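Aromatic amino acid aminotransferase I (Candida albicans WO-1, PDB 6HNU) probably catalyses pyridoxal-phosphate-dependent transfer of the amino group from aromatic L-amino acids to 2-oxoglutarate, giving aromatic oxo-acids and L-glutamate. Local coordinates at residues Y233-A236 with C237-F241; E196-M199 with S200-V203. All blocks are in the same frame, centred on the assembly; numbering follows the deposited sequence.

Contact 1: residues Y233-A236 with C237-F241; sequences YDIA and CKYDF
The Phe241 ring lays one face over the backbone of Ala236, with Ala236 CA 3.8 Å from the ring centroid in a CH-pi contact, and Ile235 CG2 meets its edge. The Tyr239 ring carries Lys238 CG on one face and has Ile235 O at its edge. The third ring, Tyr233, receives Cys237 SG obliquely, a sulfur-aromatic contact in which SG is 3.8 Å from the Tyr233 ring centroid. These packings gather at the C-terminal end of helix 226-239, which closes in a Schellman motif. Asp240 leaves the helical region with positive phi (57°), and the chain folds back so that Phe241 N donates to Ala236 O at 3.1 Å, in the carbonyl plane on a lone pair; Asp240 N makes the weak inner bond to Cys237 O. A large apolar residue suits the position after the turn, because its ring can cover the helix it has just left, and a small alanine beneath lets it lie close. With chi1 at 59°, Phe241 CG sits between the backbone N and the carbonyl carbon, which turns the ring back toward Ala236. Before the turn, Tyr239 N still makes a regular helical bond to Ile235 O. Polar ends reach beyond the motif: Asp240 to Arg291 and His14, Tyr233 OH to Asp287. The motif thus carries the beta-alpha-beta unit from the helix into strand 242-246. Ile235 CG2 fills the angle between two rings, 3.9 Å from both Tyr239 CD2 and Phe241 CZ.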
# COMPACT_ATOMS: atom_id res chain seq x y z
N TYR B 233 -20.32 -15.98 16.76
CA TYR B 233 -20.65 -14.56 17.10
C TYR B 233 -21.00 -14.47 18.59
O TYR B 233 -20.47 -13.61 19.32
CB TYR B 233 -21.75 -13.99 16.18
CG TYR B 233 -21.95 -12.53 16.43
CD1 TYR B 233 -21.01 -11.61 15.97
CD2 TYR B 233 -22.93 -12.06 17.29
CE1 TYR B 233 -21.09 -10.27 16.26
CE2 TYR B 233 -23.05 -10.70 17.56
CZ TYR B 233 -22.12 -9.80 17.06
OH TYR B 233 -22.19 -8.47 17.34
N ASP B 234 -21.83 -15.40 19.08
CA ASP B 234 -22.23 -15.43 20.52
C ASP B 234 -21.00 -15.59 21.42
O ASP B 234 -20.94 -14.95 22.49
CB ASP B 234 -23.30 -16.50 20.79
CG ASP B 234 -24.65 -16.17 20.20
OD1 ASP B 234 -24.81 -15.07 19.75
OD2 ASP B 234 -25.51 -17.06 20.15
N ILE B 235 -20.03 -16.40 21.02
CA ILE B 235 -18.77 -16.59 21.79
C ILE B 235 -17.98 -15.28 21.78
O ILE B 235 -17.53 -14.86 22.85
CB ILE B 235 -18.00 -17.78 21.22
CG1 ILE B 235 -18.79 -19.07 21.42
CG2 ILE B 235 -16.60 -17.86 21.79
CD1 ILE B 235 -18.33 -20.17 20.55
N ALA B 236 -17.87 -14.62 20.63
CA ALA B 236 -17.14 -13.32 20.53
C ALA B 236 -17.81 -12.31 21.47
O ALA B 236 -17.11 -11.60 22.15
CB ALA B 236 -17.13 -12.85 19.09
N CYS B 237 -19.13 -12.33 21.59
CA CYS B 237 -19.86 -11.36 22.44
C CYS B 237 -19.64 -11.71 23.91
O CYS B 237 -19.44 -10.79 24.71
CB CYS B 237 -21.34 -11.30 22.11
SG CYS B 237 -21.72 -10.64 20.47
N LYS B 238 -19.65 -12.99 24.23
CA LYS B 238 -19.61 -13.48 25.64
C LYS B 238 -18.22 -13.22 26.18
O LYS B 238 -18.10 -12.82 27.35
CB LYS B 238 -20.02 -14.96 25.70
CG LYS B 238 -19.80 -15.68 27.03
CD LYS B 238 -20.20 -17.16 26.98
CE LYS B 238 -20.08 -17.86 28.32
NZ LYS B 238 -20.41 -19.31 28.20
N TYR B 239 -17.17 -13.42 25.38
CA TYR B 239 -15.80 -13.24 25.90
C TYR B 239 -15.22 -11.89 25.45
O TYR B 239 -14.10 -11.61 25.80
CB TYR B 239 -14.95 -14.43 25.50
CG TYR B 239 -15.42 -15.70 26.14
CD1 TYR B 239 -15.13 -15.94 27.48
CD2 TYR B 239 -16.23 -16.58 25.47
CE1 TYR B 239 -15.55 -17.10 28.10
CE2 TYR B 239 -16.70 -17.74 26.07
CZ TYR B 239 -16.35 -18.00 27.40
OH TYR B 239 -16.80 -19.13 28.02
N ASP B 240 -15.99 -11.10 24.71
CA ASP B 240 -15.58 -9.73 24.29
C ASP B 240 -14.25 -9.73 23.51
O ASP B 240 -13.31 -9.06 23.91
CB ASP B 240 -15.52 -8.79 25.49
CG ASP B 240 -15.34 -7.34 25.08
OD1 ASP B 240 -15.75 -6.99 23.95
OD2 ASP B 240 -14.75 -6.59 25.89
N PHE B 241 -14.23 -10.37 22.34
CA PHE B 241 -13.13 -10.24 21.36
C PHE B 241 -13.80 -9.90 20.02
O PHE B 241 -15.02 -10.12 19.87
CB PHE B 241 -12.21 -11.47 21.34
CG PHE B 241 -12.85 -12.80 21.03
CD1 PHE B 241 -13.17 -13.16 19.73
CD2 PHE B 241 -13.12 -13.70 22.04
CE1 PHE B 241 -13.81 -14.36 19.47
CE2 PHE B 241 -13.72 -14.93 21.77
CZ PHE B 241 -14.05 -15.26 20.49

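Contact 2: residues E196-M199 with S200-V203; sequences EELM and SRWV
Leu198 and Trp202 run alongside each other in the same direction, Leu198 CG 4.1 Å from Trp202 CZ3, where helix 192-200 gives way to the loop leading to strand 209-212. This is the more enclosed, apolar side, with Met199 buried. Met199 SD approaches the six-membered ring of Trp202 obliquely in a Met-aromatic contact, 4.9 Å from its centroid, while Leu198 O lies at the indole edge. The Met199 chain bends at both chi2 and chi3 (each -49°), curling its methyl back to Trp202 CB. Pro207 and strand 158-162 close around Met199 and Trp202, where a flexible thioether and a broad indole fit well; the indole NE1 finds its acceptor in Asn205 O.

The opposite character belongs to the exposed Glu197, Ser200 and Arg201. There Glu197 OE2 lies at the edge of the Arg201 guanidinium, in its plane, but stays 4.0 Å from NH1, a long salt bridge, with the carboxylate turned 41° from the guanidinium. Leu198 CA sits over one guanidinium face, and Leu198 CD1 is 3.5 Å from NH2, so the arginine rests partly on apolar carbon.

Between the two sides, hydrogen bonds close the helix's last turn. Ser200 OG donates to Glu197 O at 2.7 Å, a bond a short hydroxyl side chain can make within its own helical turn, and Arg201 N adds a weak bond to the same oxygen. Trp202 N turns to Met199 O at 3.1 Å, from well above the carbonyl plane. The chemistry implies that backbone bonds and apolar packing hold this end, whereas the long, solvent-facing ion pair probably contributes little.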
# COMPACT_ATOMS: atom_id res chain seq x y z
N GLU B 196 -15.66 -22.33 22.33
CA GLU B 196 -16.31 -21.96 23.62
C GLU B 196 -15.48 -22.53 24.77
O GLU B 196 -15.27 -21.84 25.75
CB GLU B 196 -17.74 -22.50 23.69
CG GLU B 196 -18.42 -22.35 25.04
CD GLU B 196 -18.61 -20.95 25.58
OE1 GLU B 196 -18.93 -20.06 24.79
OE2 GLU B 196 -18.53 -20.77 26.80
N GLU B 197 -15.10 -23.80 24.67
CA GLU B 197 -14.39 -24.54 25.75
C GLU B 197 -13.04 -23.83 25.96
O GLU B 197 -12.69 -23.55 27.12
CB GLU B 197 -14.21 -26.01 25.39
CG GLU B 197 -13.15 -26.73 26.24
CD GLU B 197 -13.57 -26.81 27.69
OE1 GLU B 197 -14.77 -26.58 27.95
OE2 GLU B 197 -12.70 -27.10 28.56
N LEU B 198 -12.31 -23.58 24.87
CA LEU B 198 -11.00 -22.89 24.89
C LEU B 198 -11.13 -21.57 25.66
O LEU B 198 -10.26 -21.26 26.48
CB LEU B 198 -10.54 -22.66 23.45
CG LEU B 198 -9.17 -22.02 23.28
CD1 LEU B 198 -8.08 -22.90 23.87
CD2 LEU B 198 -8.89 -21.78 21.81
N MET B 199 -12.17 -20.78 25.35
CA MET B 199 -12.39 -19.47 25.99
C MET B 199 -12.82 -19.66 27.45
O MET B 199 -12.42 -18.85 28.27
CB MET B 199 -13.42 -18.65 25.21
CG MET B 199 -12.89 -18.12 23.88
SD MET B 199 -11.27 -17.28 23.93
CE MET B 199 -11.49 -16.13 25.29
N SER B 200 -13.64 -20.66 27.77
CA SER B 200 -14.22 -20.80 29.14
C SER B 200 -13.09 -20.98 30.16
O SER B 200 -13.33 -20.60 31.30
CB SER B 200 -15.21 -21.92 29.25
OG SER B 200 -14.52 -23.16 29.09
N ARG B 201 -11.94 -21.53 29.77
CA ARG B 201 -10.78 -21.79 30.68
C ARG B 201 -9.58 -20.92 30.29
O ARG B 201 -8.43 -21.25 30.70
CB ARG B 201 -10.41 -23.27 30.70
CG ARG B 201 -10.75 -24.03 29.43
CD ARG B 201 -9.97 -25.32 29.30
NE ARG B 201 -8.79 -25.02 28.51
CZ ARG B 201 -8.61 -25.24 27.20
NH1 ARG B 201 -9.55 -25.85 26.47
NH2 ARG B 201 -7.46 -24.86 26.65
N TRP B 202 -9.81 -19.85 29.54
CA TRP B 202 -8.69 -19.02 29.02
C TRP B 202 -7.84 -18.51 30.20
O TRP B 202 -8.41 -17.82 31.06
CB TRP B 202 -9.17 -17.83 28.19
CG TRP B 202 -8.02 -17.18 27.48
CD1 TRP B 202 -7.32 -16.08 27.88
CD2 TRP B 202 -7.39 -17.67 26.29
NE1 TRP B 202 -6.30 -15.83 27.01
CE2 TRP B 202 -6.32 -16.78 26.01
CE3 TRP B 202 -7.65 -18.71 25.40
CZ2 TRP B 202 -5.52 -16.92 24.88
CZ3 TRP B 202 -6.83 -18.87 24.31
CH2 TRP B 202 -5.79 -17.98 24.04
N VAL B 203 -6.54 -18.76 30.18
CA VAL B 203 -5.62 -18.14 31.18
C VAL B 203 -4.95 -16.88 30.58
O VAL B 203 -4.56 -16.90 29.40
CB VAL B 203 -4.58 -19.15 31.72
CG1 VAL B 203 -3.72 -19.75 30.64
CG2 VAL B 203 -3.68 -18.50 32.75

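Overall arrangement
From the N terminus, the chain first meets contact 2, where helix 192-200 ends and turns into the loop before strand 209-212. It then passes through that strand and helix 226-239 to contact 1, where the helix ends ahead of strand 242-246. Each contact closes a local turn at a helix end; they stand in series and neither nest nor cross. Their centres are nevertheless about 12 Å apart, and the two helices meet directly: Glu196 OE2 takes a salt bridge from Lys238 NZ at 2.8 Å and probably hydrogen-bonds Tyr239 OH, and Tyr239 CD2 packs on Met199 CB. Both lie away from the cofactor site, joining two helices that flank the large mixed sheet.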